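Salt-tolerant glutaminase (Micrococcus luteus, PDB 3AGE) probably catalyses the hydrolysis of L-glutamine to L-glutamate and ammonium as a salt-tolerant member of the glutaminase family. Local coordinates at residues A10-E15 with R296-D301; A25-V30 with E158-V163; A65-T70 with A189-Q194; S240-A245 with I255-G260. All blocks are in the same frame, centred on the assembly; numbering follows the deposited sequence.

Contact 1: residues A10-E15 with R296-D301; sequences ASLVTE and RRLSED
R297 meets L12 and E15 of the facing helix along nearly its whole side chain. CB of R297 lies 4.0 Å from CD1 of L12, and CG is close to the same methyl. Bends at the second and third torsions (chi2 -65°) then fold the chain, bringing the guanidinium back over L12. There CD1 of L12 sits over the centre of one guanidinium face, 3.4 Å from CZ of R297. NE of R297 turns to its own helix, 2.9 Å from OD2 of D301, one turn on. The outer nitrogens grip the carboxylate of E15 end-on: NH1 of R297 reaches OE2 of E15 at 2.7 Å, from above the carboxylate plane, and NH2 of R297 reaches OE1 of E15 at 3.3 Å, within the guanidinium plane. The two planes are 33° apart, so the fork is twisted. D301 OD2 has a further partner in Y8; the two carboxylates hold the guanidinium at two edges and would fix its rotation. Toward the sheet, CD2 of L12 and CD2 of L298 touch loosely at 4.4 Å, beside I41 and L43. The E15-R297-D301 salt-bridge network joins helix 4-16 to helix 289-301 on one face of the antiparallel sheet, consistent with the N- and C-terminal helices of a beta-lactamase-like domain.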
# COMPACT_ATOMS: atom_id res chain seq x y z
N ALA A 10 -21.37 2.73 -15.58
CA ALA A 10 -22.26 2.48 -16.71
C ALA A 10 -21.62 2.94 -18.02
O ALA A 10 -21.64 2.21 -19.01
CB ALA A 10 -23.59 3.18 -16.49
N SER A 11 -21.06 4.14 -18.02
CA SER A 11 -20.40 4.68 -19.21
C SER A 11 -19.28 3.75 -19.64
O SER A 11 -19.12 3.43 -20.81
CB SER A 11 -19.81 6.07 -18.92
OG SER A 11 -20.79 6.98 -18.48
N LEU A 12 -18.50 3.33 -18.65
CA LEU A 12 -17.36 2.45 -18.86
C LEU A 12 -17.81 1.11 -19.45
O LEU A 12 -17.14 0.56 -20.33
CB LEU A 12 -16.63 2.21 -17.54
CG LEU A 12 -15.24 1.60 -17.70
CD1 LEU A 12 -14.36 2.56 -18.48
CD2 LEU A 12 -14.65 1.29 -16.33
N VAL A 13 -18.93 0.59 -18.96
CA VAL A 13 -19.45 -0.67 -19.48
C VAL A 13 -19.85 -0.48 -20.93
O VAL A 13 -19.54 -1.31 -21.79
CB VAL A 13 -20.68 -1.14 -18.68
CG1 VAL A 13 -21.31 -2.35 -19.36
CG2 VAL A 13 -20.27 -1.50 -17.27
N THR A 14 -20.54 0.62 -21.22
CA THR A 14 -20.98 0.90 -22.58
C THR A 14 -19.78 1.10 -23.48
O THR A 14 -19.74 0.59 -24.60
CB THR A 14 -21.86 2.16 -22.64
OG1 THR A 14 -23.00 1.99 -21.80
CG2 THR A 14 -22.34 2.41 -24.06
N GLU A 15 -18.79 1.84 -22.99
CA GLU A 15 -17.60 2.10 -23.77
C GLU A 15 -16.84 0.82 -24.08
O GLU A 15 -16.77 0.39 -25.23
CB GLU A 15 -16.68 3.06 -23.02
CG GLU A 15 -15.56 3.59 -23.87
CD GLU A 15 -14.51 4.33 -23.07
OE1 GLU A 15 -14.88 5.17 -22.22
OE2 GLU A 15 -13.32 4.08 -23.31
N ARG A 296 -7.79 -1.74 -15.34
CA ARG A 296 -6.79 -0.77 -15.79
C ARG A 296 -7.40 0.62 -15.79
O ARG A 296 -6.80 1.57 -15.30
CB ARG A 296 -6.29 -1.12 -17.19
CG ARG A 296 -5.48 -2.40 -17.28
CD ARG A 296 -4.95 -2.64 -18.68
NE ARG A 296 -4.29 -3.94 -18.79
CZ ARG A 296 -3.11 -4.25 -18.26
NH1 ARG A 296 -2.43 -3.36 -17.55
NH2 ARG A 296 -2.61 -5.48 -18.43
N ARG A 297 -8.61 0.72 -16.35
CA ARG A 297 -9.32 1.98 -16.43
C ARG A 297 -9.68 2.54 -15.06
O ARG A 297 -9.58 3.74 -14.83
CB ARG A 297 -10.58 1.82 -17.28
CG ARG A 297 -10.33 1.89 -18.78
CD ARG A 297 -9.83 3.27 -19.17
NE ARG A 297 -10.87 4.29 -19.04
CZ ARG A 297 -11.87 4.45 -19.91
NH1 ARG A 297 -11.96 3.66 -20.97
NH2 ARG A 297 -12.78 5.40 -19.72
N LEU A 298 -10.09 1.67 -14.14
CA LEU A 298 -10.44 2.12 -12.79
C LEU A 298 -9.20 2.71 -12.14
O LEU A 298 -9.26 3.73 -11.44
CB LEU A 298 -10.95 0.96 -11.95
CG LEU A 298 -12.35 0.42 -12.23
CD1 LEU A 298 -12.66 -0.70 -11.25
CD2 LEU A 298 -13.38 1.54 -12.11
N SER A 299 -8.07 2.05 -12.38
CA SER A 299 -6.79 2.46 -11.84
C SER A 299 -6.40 3.84 -12.37
O SER A 299 -5.98 4.72 -11.61
CB SER A 299 -5.72 1.44 -12.22
OG SER A 299 -4.44 1.83 -11.76
N GLU A 300 -6.53 4.02 -13.68
CA GLU A 300 -6.16 5.29 -14.29
C GLU A 300 -7.17 6.42 -14.08
O GLU A 300 -6.79 7.53 -13.73
CB GLU A 300 -5.91 5.10 -15.79
CG GLU A 300 -5.44 6.37 -16.45
CD GLU A 300 -5.16 6.19 -17.92
OE1 GLU A 300 -6.06 5.71 -18.65
OE2 GLU A 300 -4.04 6.54 -18.35
N ASP A 301 -8.45 6.13 -14.30
CA ASP A 301 -9.49 7.15 -14.16
C ASP A 301 -9.63 7.71 -12.76
O ASP A 301 -9.81 8.91 -12.58
CB ASP A 301 -10.84 6.62 -14.63
CG ASP A 301 -10.85 6.28 -16.10
OD1 ASP A 301 -9.96 6.77 -16.83
OD2 ASP A 301 -11.75 5.53 -16.54

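Contact 2: residues A25-V30 with E158-V163. With GLU (glutamic acid), chain C.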
# COMPACT_ATOMS: atom_id res chain seq x y z
N ALA A 25 -13.54 -19.78 -22.06
CA ALA A 25 -12.73 -20.94 -21.69
C ALA A 25 -13.12 -22.14 -22.51
O ALA A 25 -14.25 -22.63 -22.44
CB ALA A 25 -12.91 -21.26 -20.23
N GLN A 26 -12.18 -22.64 -23.29
CA GLN A 26 -12.48 -23.77 -24.13
C GLN A 26 -12.33 -25.13 -23.46
O GLN A 26 -12.82 -26.11 -24.00
CB GLN A 26 -11.61 -23.76 -25.38
CG GLN A 26 -11.82 -22.57 -26.29
CD GLN A 26 -13.21 -22.52 -26.90
OE1 GLN A 26 -14.11 -21.89 -26.36
NE2 GLN A 26 -13.39 -23.20 -28.03
N TYR A 27 -11.71 -25.18 -22.29
CA TYR A 27 -11.46 -26.45 -21.61
C TYR A 27 -12.69 -27.26 -21.23
O TYR A 27 -12.62 -28.48 -21.15
CB TYR A 27 -10.57 -26.23 -20.39
CG TYR A 27 -11.32 -25.94 -19.13
CD1 TYR A 27 -11.84 -26.97 -18.35
CD2 TYR A 27 -11.51 -24.63 -18.69
CE1 TYR A 27 -12.51 -26.71 -17.16
CE2 TYR A 27 -12.18 -24.36 -17.51
CZ TYR A 27 -12.67 -25.41 -16.74
OH TYR A 27 -13.30 -25.14 -15.55
N ILE A 28 -13.80 -26.58 -20.96
CA ILE A 28 -15.04 -27.30 -20.66
C ILE A 28 -16.21 -26.72 -21.41
O ILE A 28 -16.42 -25.51 -21.41
CB ILE A 28 -15.47 -27.28 -19.18
CG1 ILE A 28 -15.29 -25.89 -18.60
CG2 ILE A 28 -14.78 -28.39 -18.43
CD1 ILE A 28 -15.91 -25.74 -17.22
N PRO A 29 -17.03 -27.58 -22.02
CA PRO A 29 -18.19 -27.14 -22.79
C PRO A 29 -19.15 -26.18 -22.06
O PRO A 29 -19.59 -25.20 -22.63
CB PRO A 29 -18.81 -28.47 -23.24
CG PRO A 29 -18.46 -29.38 -22.11
CD PRO A 29 -17.01 -29.05 -21.89
N VAL A 30 -19.43 -26.41 -20.78
CA VAL A 30 -20.31 -25.51 -20.01
C VAL A 30 -19.81 -24.03 -20.08
O VAL A 30 -20.58 -23.07 -20.32
CB VAL A 30 -20.35 -25.99 -18.54
CG1 VAL A 30 -21.17 -25.05 -17.67
CG2 VAL A 30 -20.84 -27.39 -18.51
N GLU A 158 -19.29 -31.20 -12.71
CA GLU A 158 -19.24 -32.40 -13.52
C GLU A 158 -18.44 -32.20 -14.80
O GLU A 158 -17.47 -32.92 -15.06
CB GLU A 158 -20.65 -32.87 -13.90
CG GLU A 158 -21.43 -33.47 -12.76
CD GLU A 158 -20.64 -34.55 -12.03
OE1 GLU A 158 -20.02 -35.40 -12.70
OE2 GLU A 158 -20.64 -34.54 -10.78
N SER A 159 -18.84 -31.21 -15.59
CA SER A 159 -18.17 -30.92 -16.85
C SER A 159 -16.65 -30.86 -16.70
O SER A 159 -15.93 -31.47 -17.48
CB SER A 159 -18.71 -29.60 -17.42
OG SER A 159 -18.25 -29.37 -18.75
N GLU A 160 -16.17 -30.14 -15.69
CA GLU A 160 -14.73 -30.01 -15.46
C GLU A 160 -14.08 -31.24 -14.83
O GLU A 160 -12.92 -31.53 -15.09
CB GLU A 160 -14.45 -28.76 -14.61
CG GLU A 160 -13.03 -28.67 -14.05
CD GLU A 160 -12.71 -27.31 -13.43
OE1 GLU A 160 -13.65 -26.56 -13.09
OE2 GLU A 160 -11.52 -26.99 -13.26
N MET A 161 -14.82 -31.96 -13.98
CA MET A 161 -14.25 -33.14 -13.35
C MET A 161 -13.94 -34.21 -14.38
O MET A 161 -13.14 -35.12 -14.12
CB MET A 161 -15.21 -33.69 -12.30
CG MET A 161 -15.11 -33.01 -10.94
SD MET A 161 -13.52 -33.31 -10.12
CE MET A 161 -13.80 -34.93 -9.44
N ALA A 162 -14.56 -34.11 -15.55
CA ALA A 162 -14.35 -35.07 -16.62
C ALA A 162 -13.06 -34.79 -17.39
O ALA A 162 -12.57 -35.64 -18.13
CB ALA A 162 -15.53 -35.05 -17.57
N VAL A 163 -12.52 -33.59 -17.21
CA VAL A 163 -11.29 -33.19 -17.88
C VAL A 163 -10.33 -32.50 -16.92
O VAL A 163 -9.89 -31.38 -17.16
CB VAL A 163 -11.57 -32.24 -19.08
CG1 VAL A 163 -12.38 -32.98 -20.13
CG2 VAL A 163 -12.34 -30.99 -18.62
N GLU C . -10.93 -24.42 -12.22
CA GLU C . -9.88 -24.02 -13.20
C GLU C . -8.81 -25.08 -13.39
O GLU C . -8.50 -25.35 -14.56
CB GLU C . -9.21 -22.71 -12.78
CG GLU C . -9.89 -21.50 -13.32
CD GLU C . -9.03 -20.26 -13.25
OE1 GLU C . -7.84 -20.33 -13.63
OE2 GLU C . -9.55 -19.22 -12.82
OXT GLU C . -8.28 -25.60 -12.38
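With chi1 of Y27 at 90°, its CG stands between the backbone N and the carbonyl carbon, and the phenol swings toward E160. E160 answers with CG anti to its N (chi1 168°) and a chain extended beyond it, carrying its CB and CG past the ring edge at CE1 and its carboxylate to the hydroxyl. The hydroxyl OH of Y27 gives a weak hydrogen bond of 2.9 Å to OE1 of E160, with ring and carboxylate turned 62° apart. The other oxygen, OE2 of E160, accepts from the amino N of the bound L-glutamate at 2.8 Å. This is the amino-group end of the glutamate pocket: Q63 also bonds the ligand, and V261 touches the Y27 ring. E160 is thus shared between ligand and protein, with Y27 a second-shell contact to the oxygen that the amino group leaves. Beneath the ring, I28, at the N-cap position of helix 29-32, lays CG2 against the backbone of helix 154-161, 3.4 Å from CA of E160. The same CG2 of I28 meets CG2 of V163 at 3.6 Å, and this valine also lies near the Y27 ring edge. OG of S159 rests among CB of I28 and the ring of P29, 3.4 Å from CG of P29, while CB of S159 packs on CG2 of V30.

Contact 3: residues A65-T70 with A189-Q194. With GLU (glutamic acid), chain C.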
# COMPACT_ATOMS: atom_id res chain seq x y z
N ALA A 65 -10.87 -17.44 -8.58
CA ALA A 65 -11.07 -16.26 -7.75
C ALA A 65 -11.45 -16.73 -6.35
O ALA A 65 -11.59 -15.93 -5.44
CB ALA A 65 -12.15 -15.37 -8.32
N SER A 66 -11.60 -18.04 -6.21
CA SER A 66 -11.93 -18.65 -4.92
C SER A 66 -10.67 -18.86 -4.09
O SER A 66 -10.74 -19.01 -2.88
CB SER A 66 -12.59 -20.00 -5.13
OG SER A 66 -11.67 -20.92 -5.69
N LYS A 67 -9.52 -18.87 -4.76
CA LYS A 67 -8.24 -19.11 -4.11
C LYS A 67 -7.88 -18.21 -2.93
O LYS A 67 -7.44 -18.70 -1.89
CB LYS A 67 -7.13 -19.11 -5.16
CG LYS A 67 -7.25 -20.26 -6.16
CD LYS A 67 -6.14 -20.25 -7.18
CE LYS A 67 -6.32 -21.34 -8.21
NZ LYS A 67 -5.27 -21.28 -9.26
N PRO A 68 -8.04 -16.89 -3.07
CA PRO A 68 -7.68 -16.06 -1.92
C PRO A 68 -8.51 -16.30 -0.67
O PRO A 68 -8.03 -16.11 0.44
CB PRO A 68 -7.79 -14.63 -2.46
CG PRO A 68 -8.69 -14.76 -3.64
CD PRO A 68 -8.28 -16.05 -4.26
N PHE A 69 -9.74 -16.76 -0.85
CA PHE A 69 -10.63 -17.00 0.28
C PHE A 69 -10.41 -18.36 0.97
O PHE A 69 -10.46 -18.45 2.20
CB PHE A 69 -12.08 -16.84 -0.18
CG PHE A 69 -12.33 -15.55 -0.92
CD1 PHE A 69 -12.49 -15.54 -2.30
CD2 PHE A 69 -12.35 -14.34 -0.23
CE1 PHE A 69 -12.65 -14.34 -3.00
CE2 PHE A 69 -12.52 -13.13 -0.92
CZ PHE A 69 -12.67 -13.14 -2.31
N THR A 70 -10.18 -19.41 0.20
CA THR A 70 -9.94 -20.72 0.80
C THR A 70 -8.62 -20.64 1.57
O THR A 70 -8.46 -21.27 2.62
CB THR A 70 -9.84 -21.83 -0.26
OG1 THR A 70 -9.03 -21.37 -1.35
CG2 THR A 70 -11.22 -22.21 -0.77
N ALA A 189 -11.28 -33.01 -6.51
CA ALA A 189 -12.73 -32.87 -6.54
C ALA A 189 -13.16 -31.70 -5.65
O ALA A 189 -14.08 -30.95 -5.99
CB ALA A 189 -13.39 -34.16 -6.08
N GLY A 190 -12.49 -31.54 -4.51
CA GLY A 190 -12.83 -30.46 -3.61
C GLY A 190 -12.54 -29.11 -4.24
O GLY A 190 -13.39 -28.21 -4.23
N TYR A 191 -11.34 -28.97 -4.79
CA TYR A 191 -10.92 -27.73 -5.43
C TYR A 191 -11.80 -27.36 -6.63
O TYR A 191 -12.04 -26.18 -6.88
CB TYR A 191 -9.45 -27.86 -5.85
CG TYR A 191 -8.99 -26.81 -6.82
CD1 TYR A 191 -8.83 -25.48 -6.43
CD2 TYR A 191 -8.77 -27.14 -8.16
CE1 TYR A 191 -8.47 -24.50 -7.36
CE2 TYR A 191 -8.41 -26.18 -9.09
CZ TYR A 191 -8.26 -24.86 -8.68
OH TYR A 191 -7.95 -23.91 -9.62
N VAL A 192 -12.28 -28.36 -7.37
CA VAL A 192 -13.13 -28.10 -8.53
C VAL A 192 -14.52 -27.64 -8.09
O VAL A 192 -15.13 -26.79 -8.73
CB VAL A 192 -13.25 -29.36 -9.45
CG1 VAL A 192 -14.34 -29.14 -10.51
CG2 VAL A 192 -11.92 -29.62 -10.15
N ALA A 193 -15.03 -28.21 -7.01
CA ALA A 193 -16.34 -27.80 -6.51
C ALA A 193 -16.18 -26.36 -6.04
O ALA A 193 -17.03 -25.50 -6.28
CB ALA A 193 -16.74 -28.69 -5.34
N GLN A 194 -15.07 -26.12 -5.35
CA GLN A 194 -14.72 -24.81 -4.84
C GLN A 194 -14.82 -23.80 -5.98
O GLN A 194 -15.32 -22.69 -5.80
CB GLN A 194 -13.29 -24.88 -4.29
CG GLN A 194 -12.61 -23.56 -3.98
CD GLN A 194 -11.13 -23.75 -3.65
OE1 GLN A 194 -10.77 -24.62 -2.86
NE2 GLN A 194 -10.28 -22.93 -4.25
N GLU C . -10.93 -24.42 -12.22
CA GLU C . -9.88 -24.02 -13.20
C GLU C . -8.81 -25.08 -13.39
O GLU C . -8.50 -25.35 -14.56
CB GLU C . -9.21 -22.71 -12.78
CG GLU C . -9.89 -21.50 -13.32
CD GLU C . -9.03 -20.26 -13.25
OE1 GLU C . -7.84 -20.33 -13.63
OE2 GLU C . -9.55 -19.22 -12.82
OXT GLU C . -8.28 -25.60 -12.38
O HOH W 1 -7.48 -23.15 -2.78
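Q194 points its carboxamide at S66 and T70, reaching straight across from the neighbouring helix. Its CG is anti to the backbone N (chi1 167°) and the chain beyond is extended, so the amide ends between the two hydroxyl residues. NE2 of Q194 donates to OG of S66 over 2.8 Å at 162°, and the acceptor lies only 7° out of the amide plane. The second N-H leads elsewhere, to a water at 3.2 Å from NE2 of Q194 that also bonds OG1 of T70 at 2.8 Å. Both amide hydrogens are therefore used, which would fix the rotation of the group, while OG of S66 is also bonded to the carbonyl of Q63. T70 comes from the opposite direction and presents CG2 to the carbonyl oxygen, 3.2 Å from OE1 of Q194. K67, next to S66, meets Y191, one turn before Q194. The extended K67 crosses the phenol at a slant, and its CE sits at the ring edge, 3.4 Å from OH of Y191. NZ of K67 passes on to N114 and the carbonyl of M112. At another part of the ring edge, in its plane, OXT of the bound L-glutamate lies 3.3 Å from OH of Y191, which belongs to the ligand site. K67 follows S64 by three positions, consistent with the Ser-X-X-Lys motif of the beta-lactamase clan. In the helical part of the domain, helix 114-123 flanks K67, Y191 and Q194, helix 131-146 covers S66 and T70, and helix 154-161 packs on V192.

Contact 4: residues S240-A245 with I255-G260; sequences SGMYDA and IPAKSG. With GLU (glutamic acid), chain C.
M242 folds its thioether onto the backbone of the 257-259 strand, while the turn that it opens swings away from that strand. In the close part, CG of M242 is anti to the carbonyl carbon (chi1 -56°), and bends farther out let the terminal methyl lie along the chain: CE of M242 is 3.2 Å from CA of K258 and close to N of S259. SD of M242 touches CB of A257 more loosely, at 4.2 Å. Next to it G241 approaches by its backbone, CA of G241 standing 3.3 Å from O of A257 in a CA-H...O contact with 136° at the hydrogen. The carbonyl O of G241 in turn meets CD of K258 at 3.7 Å. K258-S259-G260 matches the Lys-Ser/Thr-Gly motif of the beta-lactamase clan, on a strand that edges the five-stranded antiparallel sheet and pairs with strand 264-269. K258 leaves the strand on the face turned from M242, and its chain, bent at chi2 and chi4, curls so that NZ of K258 donates to O of S259 at 3.0 Å, in the carbonyl plane. NZ has its stronger partner in OG of S64, which also bonds the ligand, and OG of S259 is held by N of S288. The strand's end lines the ligand pocket: CA of G260 is 3.1 Å from OE2 of the bound L-glutamate. The other side is looser: M242 to A245 forms a type I turn, closed by A245 N to M242 O at 3.0 Å, with Y243 and D244 facing solvent. Y243 is predicted to bind substrate, yet its ring lies well away from the strand.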
# COMPACT_ATOMS: atom_id res chain seq x y z
N SER A 240 1.38 -12.79 -7.07
CA SER A 240 1.10 -13.77 -8.13
C SER A 240 -0.27 -13.71 -8.78
O SER A 240 -0.51 -14.41 -9.76
CB SER A 240 1.32 -15.18 -7.58
OG SER A 240 2.60 -15.28 -7.00
N GLY A 241 -1.16 -12.90 -8.25
CA GLY A 241 -2.50 -12.81 -8.82
C GLY A 241 -2.57 -12.59 -10.32
O GLY A 241 -3.36 -13.25 -11.00
N MET A 242 -1.75 -11.68 -10.84
CA MET A 242 -1.75 -11.36 -12.26
C MET A 242 -0.35 -11.58 -12.85
O MET A 242 0.06 -10.87 -13.78
CB MET A 242 -2.17 -9.90 -12.47
CG MET A 242 -3.52 -9.51 -11.86
SD MET A 242 -4.97 -9.98 -12.86
CE MET A 242 -5.45 -11.38 -12.02
N TYR A 243 0.36 -12.56 -12.32
CA TYR A 243 1.73 -12.86 -12.75
C TYR A 243 2.03 -12.84 -14.26
O TYR A 243 3.06 -12.31 -14.68
CB TYR A 243 2.16 -14.22 -12.20
CG TYR A 243 3.66 -14.35 -12.05
CD1 TYR A 243 4.31 -13.77 -10.96
CD2 TYR A 243 4.43 -15.03 -13.00
CE1 TYR A 243 5.69 -13.86 -10.82
CE2 TYR A 243 5.82 -15.12 -12.87
CZ TYR A 243 6.44 -14.53 -11.77
OH TYR A 243 7.81 -14.60 -11.61
N ASP A 244 1.14 -13.41 -15.07
CA ASP A 244 1.40 -13.45 -16.51
C ASP A 244 0.64 -12.46 -17.38
O ASP A 244 0.54 -12.65 -18.59
CB ASP A 244 1.19 -14.87 -17.05
CG ASP A 244 2.25 -15.85 -16.56
OD1 ASP A 244 3.45 -15.50 -16.60
OD2 ASP A 244 1.88 -16.97 -16.14
N ALA A 245 0.10 -11.40 -16.78
CA ALA A 245 -0.62 -10.40 -17.55
C ALA A 245 0.39 -9.48 -18.24
O ALA A 245 1.56 -9.45 -17.86
CB ALA A 245 -1.55 -9.60 -16.64
N ILE A 255 -3.64 -2.65 -8.38
CA ILE A 255 -4.84 -3.13 -7.70
C ILE A 255 -4.73 -4.65 -7.58
O ILE A 255 -4.99 -5.36 -8.54
CB ILE A 255 -6.12 -2.80 -8.48
CG1 ILE A 255 -6.25 -1.30 -8.68
CG2 ILE A 255 -7.33 -3.33 -7.72
CD1 ILE A 255 -7.46 -0.92 -9.51
N PRO A 256 -4.35 -5.15 -6.39
CA PRO A 256 -4.22 -6.60 -6.22
C PRO A 256 -5.48 -7.27 -6.78
O PRO A 256 -6.59 -6.98 -6.33
CB PRO A 256 -4.09 -6.75 -4.71
CG PRO A 256 -3.41 -5.46 -4.30
CD PRO A 256 -4.14 -4.44 -5.12
N ALA A 257 -5.31 -8.17 -7.75
CA ALA A 257 -6.45 -8.82 -8.37
C ALA A 257 -6.23 -10.28 -8.74
O ALA A 257 -5.11 -10.80 -8.67
CB ALA A 257 -6.86 -8.04 -9.62
N LYS A 258 -7.31 -10.94 -9.14
CA LYS A 258 -7.29 -12.34 -9.55
C LYS A 258 -8.45 -12.59 -10.52
O LYS A 258 -9.60 -12.21 -10.25
CB LYS A 258 -7.44 -13.27 -8.34
CG LYS A 258 -7.31 -14.76 -8.67
CD LYS A 258 -5.87 -15.11 -9.06
CE LYS A 258 -5.73 -16.56 -9.54
NZ LYS A 258 -6.26 -16.76 -10.92
N SER A 259 -8.15 -13.22 -11.65
CA SER A 259 -9.17 -13.51 -12.65
C SER A 259 -9.56 -14.98 -12.63
O SER A 259 -8.76 -15.85 -12.24
CB SER A 259 -8.66 -13.13 -14.04
OG SER A 259 -9.62 -13.44 -15.04
N GLY A 260 -10.79 -15.26 -13.05
CA GLY A 260 -11.29 -16.62 -13.11
C GLY A 260 -11.66 -16.93 -14.55
O GLY A 260 -12.20 -16.06 -15.24
N GLU C . -10.93 -24.42 -12.22
CA GLU C . -9.88 -24.02 -13.20
C GLU C . -8.81 -25.08 -13.39
O GLU C . -8.50 -25.35 -14.56
CB GLU C . -9.21 -22.71 -12.78
CG GLU C . -9.89 -21.50 -13.32
CD GLU C . -9.03 -20.26 -13.25
OE1 GLU C . -7.84 -20.33 -13.63
OE2 GLU C . -9.55 -19.22 -12.82
OXT GLU C . -8.28 -25.60 -12.38

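Contacts 3 and 4 are buried, whereas contacts 1 and 2 keep one flank at the surface. Chemistry follows place: contact 1 relies on charge pairs between two peripheral helices, contact 3 on an amide, hydroxyls and a water among packed helices, and contact 4 on a methionine against strand backbone. Contact 2 combines apolar packing with a weak phenol-carboxylate bond. Contacts 2, 3 and 4 all touch the same bound L-glutamate, at its amino, alpha-carboxylate and side-chain ends respectively. Helices 154-161 and 184-195 join contacts 2 and 3 through M161 with A189, and A65 meets K258 between contacts 3 and 4. Contact 1 reaches contact 4 through S299 and I255, far from the ligand.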